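Local coordinates for ABC transporter substrate-binding protein (Staphylococcus aureus subsp. aureus NCTC 8325, PDB 3UN6) that probably serves as the substrate-binding component of an ABC-type import system, of undetermined physiological substrate, and binds zinc, at residues A[36-50]-A[83-95]. Numbering follows the deposited sequence.
With ZN (zinc ion), chain B.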
loop_
_atom_site.group_PDB
_atom_site.type_symbol
_atom_site.label_atom_id
_atom_site.label_comp_id
_atom_site.label_asym_id
_atom_site.label_seq_id
_atom_site.Cartn_x
_atom_site.Cartn_y
_atom_site.Cartn_z
ATOM N N VAL A 36 16.018 -4.977 -18.305
ATOM C CA VAL A 36 15.497 -3.884 -17.501
ATOM C C VAL A 36 14.108 -4.237 -16.980
ATOM O O VAL A 36 13.239 -4.625 -17.752
ATOM C CB VAL A 36 15.378 -2.580 -18.331
ATOM C CG1 VAL A 36 14.815 -1.448 -17.472
ATOM C CG2 VAL A 36 16.737 -2.190 -18.927
ATOM N N ILE A 37 13.924 -4.143 -15.671
ATOM C CA ILE A 37 12.626 -4.370 -15.058
ATOM C C ILE A 37 12.153 -3.010 -14.604
ATOM O O ILE A 37 12.849 -2.338 -13.842
ATOM C CB ILE A 37 12.701 -5.304 -13.828
ATOM C CG1 ILE A 37 13.377 -6.623 -14.200
ATOM C CG2 ILE A 37 11.320 -5.562 -13.280
ATOM C CD1 ILE A 37 13.554 -7.575 -13.036
ATOM N N LYS A 38 10.990 -2.597 -15.100
ATOM C CA LYS A 38 10.371 -1.318 -14.712
ATOM C C LYS A 38 9.252 -1.580 -13.722
ATOM O O LYS A 38 8.276 -2.287 -14.044
ATOM C CB LYS A 38 9.742 -0.614 -15.912
ATOM C CG LYS A 38 10.642 0.052 -16.910
ATOM C CD LYS A 38 9.724 0.894 -17.861
ATOM C CE LYS A 38 10.455 1.866 -18.770
ATOM N NZ LYS A 38 11.154 1.240 -19.919
ATOM N N ILE A 39 9.342 -0.986 -12.541
ATOM C CA ILE A 39 8.346 -1.215 -11.514
ATOM C C ILE A 39 7.764 0.088 -11.067
ATOM O O ILE A 39 8.501 1.043 -10.730
ATOM C CB ILE A 39 8.932 -1.912 -10.263
ATOM C CG1 ILE A 39 9.620 -3.233 -10.609
ATOM C CG2 ILE A 39 7.842 -2.120 -9.205
ATOM C CD1 ILE A 39 8.716 -4.362 -11.086
ATOM N N GLY A 40 6.441 0.137 -11.046
ATOM C CA GLY A 40 5.712 1.338 -10.656
ATOM C C GLY A 40 5.375 1.466 -9.179
ATOM O O GLY A 40 5.136 0.465 -8.492
ATOM N N TYR A 41 5.309 2.708 -8.701
ATOM C CA TYR A 41 4.980 2.960 -7.313
ATOM C C TYR A 41 4.491 4.369 -7.045
ATOM O O TYR A 41 4.693 5.290 -7.855
ATOM C CB TYR A 41 6.250 2.785 -6.447
ATOM C CG TYR A 41 7.244 3.909 -6.605
ATOM C CD1 TYR A 41 8.091 3.972 -7.710
ATOM C CD2 TYR A 41 7.329 4.927 -5.663
ATOM C CE1 TYR A 41 8.989 5.007 -7.869
ATOM C CE2 TYR A 41 8.225 5.980 -5.818
ATOM C CZ TYR A 41 9.057 6.005 -6.923
ATOM O OH TYR A 41 9.941 7.034 -7.080
ATOM N N LEU A 42 3.862 4.504 -5.881
ATOM C CA LEU A 42 3.521 5.784 -5.280
ATOM C C LEU A 42 4.501 5.986 -4.110
ATOM O O LEU A 42 4.920 4.970 -3.475
ATOM C CB LEU A 42 2.072 5.827 -4.798
ATOM C CG LEU A 42 0.995 6.333 -5.769
ATOM C CD1 LEU A 42 0.718 5.344 -6.944
ATOM C CD2 LEU A 42 -0.301 6.613 -4.960
ATOM N N PRO A 43 4.864 7.267 -3.795
ATOM C CA PRO A 43 5.836 7.598 -2.726
ATOM C C PRO A 43 5.238 7.518 -1.303
ATOM O O PRO A 43 5.112 8.506 -0.605
ATOM C CB PRO A 43 6.257 9.030 -3.073
ATOM C CG PRO A 43 5.016 9.636 -3.679
ATOM C CD PRO A 43 4.304 8.496 -4.406
ATOM N N ILE A 44 4.900 6.299 -0.907
ATOM C CA ILE A 44 4.318 6.005 0.378
ATOM C C ILE A 44 5.203 4.931 1.005
ATOM O O ILE A 44 5.962 4.273 0.294
ATOM C CB ILE A 44 2.919 5.476 0.219
ATOM C CG1 ILE A 44 2.918 4.271 -0.749
ATOM C CG2 ILE A 44 1.989 6.598 -0.290
ATOM C CD1 ILE A 44 1.546 3.638 -0.974
ATOM N N THR A 45 5.117 4.753 2.317
ATOM C CA THR A 45 5.954 3.742 2.998
ATOM C C THR A 45 5.686 2.327 2.495
ATOM O O THR A 45 6.543 1.444 2.622
ATOM C CB THR A 45 5.756 3.722 4.522
ATOM O OG1 THR A 45 4.434 3.266 4.839
ATOM C CG2 THR A 45 6.016 5.104 5.133
ATOM N N HIS A 46 4.518 2.108 1.907
ATOM C CA HIS A 46 4.184 0.782 1.440
ATOM C C HIS A 46 5.005 0.331 0.257
ATOM O O HIS A 46 5.021 -0.863 -0.055
ATOM C CB HIS A 46 2.694 0.645 1.126
ATOM C CG HIS A 46 1.815 0.936 2.298
ATOM N ND1 HIS A 46 0.446 0.945 2.211
ATOM C CD2 HIS A 46 2.118 1.288 3.571
ATOM C CE1 HIS A 46 -0.064 1.245 3.390
ATOM N NE2 HIS A 46 0.932 1.462 4.234
ATOM N N SER A 47 5.701 1.263 -0.382
ATOM C CA SER A 47 6.522 0.923 -1.533
ATOM C C SER A 47 8.004 1.085 -1.272
ATOM O O SER A 47 8.797 0.881 -2.180
ATOM C CB SER A 47 6.123 1.830 -2.724
ATOM O OG SER A 47 6.624 3.137 -2.531
ATOM N N ALA A 48 8.387 1.427 -0.035
ATOM C CA ALA A 48 9.770 1.748 0.310
ATOM C C ALA A 48 10.750 0.578 0.184
ATOM O O ALA A 48 11.940 0.806 0.002
ATOM C CB ALA A 48 9.831 2.326 1.720
ATOM N N ASN A 49 10.265 -0.662 0.270
ATOM C CA ASN A 49 11.163 -1.807 0.097
ATOM C C ASN A 49 11.710 -1.868 -1.340
ATOM O O ASN A 49 12.751 -2.436 -1.564
ATOM C CB ASN A 49 10.512 -3.143 0.470
ATOM C CG ASN A 49 11.544 -4.245 0.676
ATOM O OD1 ASN A 49 12.546 -4.047 1.347
ATOM N ND2 ASN A 49 11.308 -5.394 0.086
ATOM N N LEU A 50 11.007 -1.278 -2.302
ATOM C CA LEU A 50 11.528 -1.192 -3.674
ATOM C C LEU A 50 12.767 -0.284 -3.721
ATOM O O LEU A 50 13.710 -0.561 -4.479
ATOM C CB LEU A 50 10.472 -0.652 -4.643
ATOM C CG LEU A 50 9.335 -1.593 -5.013
ATOM C CD1 LEU A 50 8.327 -0.844 -5.870
ATOM C CD2 LEU A 50 9.883 -2.806 -5.737
ATOM N N ASN A 83 -1.378 -2.337 -16.737
ATOM C CA ASN A 83 -2.219 -3.073 -17.707
ATOM C C ASN A 83 -1.818 -2.898 -19.185
ATOM O O ASN A 83 -2.056 -3.784 -20.019
ATOM C CB ASN A 83 -3.691 -2.672 -17.528
ATOM C CG ASN A 83 -4.250 -3.073 -16.176
ATOM O OD1 ASN A 83 -3.809 -4.054 -15.562
ATOM N ND2 ASN A 83 -5.235 -2.315 -15.700
ATOM N N SER A 84 -1.223 -1.764 -19.517
ATOM C CA SER A 84 -0.769 -1.525 -20.873
ATOM C C SER A 84 0.661 -2.043 -21.073
ATOM O O SER A 84 1.191 -1.977 -22.174
ATOM C CB SER A 84 -0.865 -0.042 -21.237
ATOM O OG SER A 84 -0.025 0.746 -20.415
ATOM N N GLY A 85 1.288 -2.569 -20.023
ATOM C CA GLY A 85 2.665 -3.088 -20.156
ATOM C C GLY A 85 3.788 -2.044 -20.220
ATOM O O GLY A 85 4.926 -2.377 -20.548
ATOM N N ARG A 86 3.496 -0.794 -19.895
ATOM C CA ARG A 86 4.541 0.224 -19.891
ATOM C C ARG A 86 5.461 0.065 -18.659
ATOM O O ARG A 86 6.578 0.583 -18.644
ATOM C CB ARG A 86 3.951 1.615 -20.036
ATOM C CG ARG A 86 3.404 1.817 -21.432
ATOM C CD ARG A 86 2.735 3.152 -21.606
ATOM N NE ARG A 86 2.059 3.268 -22.905
ATOM C CZ ARG A 86 2.658 3.551 -24.062
ATOM N NH1 ARG A 86 3.975 3.711 -24.130
ATOM N NH2 ARG A 86 1.931 3.652 -25.169
ATOM N N ILE A 87 4.963 -0.652 -17.645
ATOM C CA ILE A 87 5.761 -1.093 -16.516
ATOM C C ILE A 87 5.560 -2.610 -16.433
ATOM O O ILE A 87 4.557 -3.149 -16.900
ATOM C CB ILE A 87 5.452 -0.394 -15.163
ATOM C CG1 ILE A 87 3.996 -0.616 -14.732
ATOM C CG2 ILE A 87 5.773 1.102 -15.247
ATOM C CD1 ILE A 87 3.607 0.150 -13.469
ATOM N N ASP A 88 6.562 -3.289 -15.899
ATOM C CA ASP A 88 6.592 -4.749 -15.779
ATOM C C ASP A 88 5.953 -5.276 -14.488
ATOM O O ASP A 88 5.677 -6.470 -14.354
ATOM C CB ASP A 88 8.063 -5.175 -15.800
ATOM C CG ASP A 88 8.746 -4.809 -17.089
ATOM O OD1 ASP A 88 8.317 -5.353 -18.147
ATOM O OD2 ASP A 88 9.715 -3.998 -17.056
ATOM N N GLY A 89 5.796 -4.389 -13.520
ATOM C CA GLY A 89 5.219 -4.728 -12.232
ATOM C C GLY A 89 4.997 -3.464 -11.430
ATOM O O GLY A 89 5.174 -2.337 -11.935
ATOM N N ALA A 90 4.625 -3.631 -10.169
ATOM C CA ALA A 90 4.304 -2.488 -9.343
ATOM C C ALA A 90 4.013 -2.851 -7.900
ATOM O O ALA A 90 3.657 -3.990 -7.606
ATOM C CB ALA A 90 3.056 -1.808 -9.917
ATOM N N SER A 91 4.212 -1.881 -7.001
ATOM C CA SER A 91 3.742 -2.006 -5.607
ATOM C C SER A 91 2.361 -1.354 -5.681
ATOM O O SER A 91 2.253 -0.201 -6.093
ATOM C CB SER A 91 4.649 -1.260 -4.623
ATOM O OG SER A 91 4.211 -1.467 -3.296
ATOM N N THR A 92 1.309 -2.080 -5.312
ATOM C CA THR A 92 -0.057 -1.583 -5.511
ATOM C C THR A 92 -1.062 -2.089 -4.489
ATOM O O THR A 92 -0.827 -3.078 -3.790
ATOM C CB THR A 92 -0.549 -1.949 -6.970
ATOM O OG1 THR A 92 -1.783 -1.274 -7.289
ATOM C CG2 THR A 92 -0.743 -3.442 -7.122
ATOM N N LEU A 93 -2.182 -1.388 -4.393
ATOM C CA LEU A 93 -3.268 -1.785 -3.499
ATOM C C LEU A 93 -3.693 -3.224 -3.871
ATOM O O LEU A 93 -3.922 -3.533 -5.053
ATOM C CB LEU A 93 -4.463 -0.858 -3.659
ATOM C CG LEU A 93 -4.191 0.630 -3.420
ATOM C CD1 LEU A 93 -5.464 1.395 -3.740
ATOM C CD2 LEU A 93 -3.694 0.886 -1.985
ATOM N N ILE A 94 -3.797 -4.094 -2.866
ATOM C CA ILE A 94 -4.109 -5.500 -3.132
ATOM C C ILE A 94 -5.512 -5.689 -3.709
ATOM O O ILE A 94 -5.710 -6.548 -4.564
ATOM C CB ILE A 94 -3.823 -6.418 -1.874
ATOM C CG1 ILE A 94 -3.889 -7.898 -2.267
ATOM C CG2 ILE A 94 -4.761 -6.086 -0.698
ATOM C CD1 ILE A 94 -3.676 -8.885 -1.084
ATOM N N GLU A 95 -6.478 -4.862 -3.278
ATOM C CA GLU A 95 -7.859 -5.003 -3.739
ATOM C C GLU A 95 -7.973 -4.565 -5.174
ATOM O O GLU A 95 -8.703 -5.165 -5.937
ATOM C CB GLU A 95 -8.869 -4.210 -2.871
ATOM C CG GLU A 95 -9.017 -4.691 -1.384
ATOM C CD GLU A 95 -7.935 -4.167 -0.424
ATOM O OE1 GLU A 95 -7.013 -3.432 -0.863
ATOM O OE2 GLU A 95 -8.021 -4.470 0.793
HETATM ZN ZN ZN B . -0.917 0.459 0.677
HETATM O O HOH W 1 3.106 2.116 -4.657
HETATM O O HOH W 2 -1.730 2.633 0.112
#
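D88 holds the backbone of K38 at the start of a parallel strand pair. The K38 backbone N-H runs almost straight (172°) to D88 OD2 at 2.7 Å, using the carboxylate's anti lone pair; with CG beside D88 N (chi1 -62°), the carboxylate reaches K38 N and in effect replaces I87 O. K38 O in turn accepts two donors in its carbonyl plane, D88 N at 2.7 Å and a longer bond from G89 N. The ladder then becomes regular: G40 N reaches G89 O at 2.9 Å, and S91 N meets G40 O nearly end-on. Where the strands part, a water accepts from L42 N and donates to S91 O, extending the ladder by one bridged rung. G40 leaves room for I87 CD1, 3.7 Å from its CA, while I39 CD1 lies over G89 CA on the other face. Past the strand, S47 OG donates to L42 O, closing the turn that carries H46, whose ND1 binds zinc at 2.1 Å together with C220, C221 and a water. Strand 36-41 lies between 66-71 and 89-93 in the mixed sheet of this periplasmic-binding-protein-like fold, with helix 234-250 packed against I37 and L50 and helix 75-83 against L42 and L93.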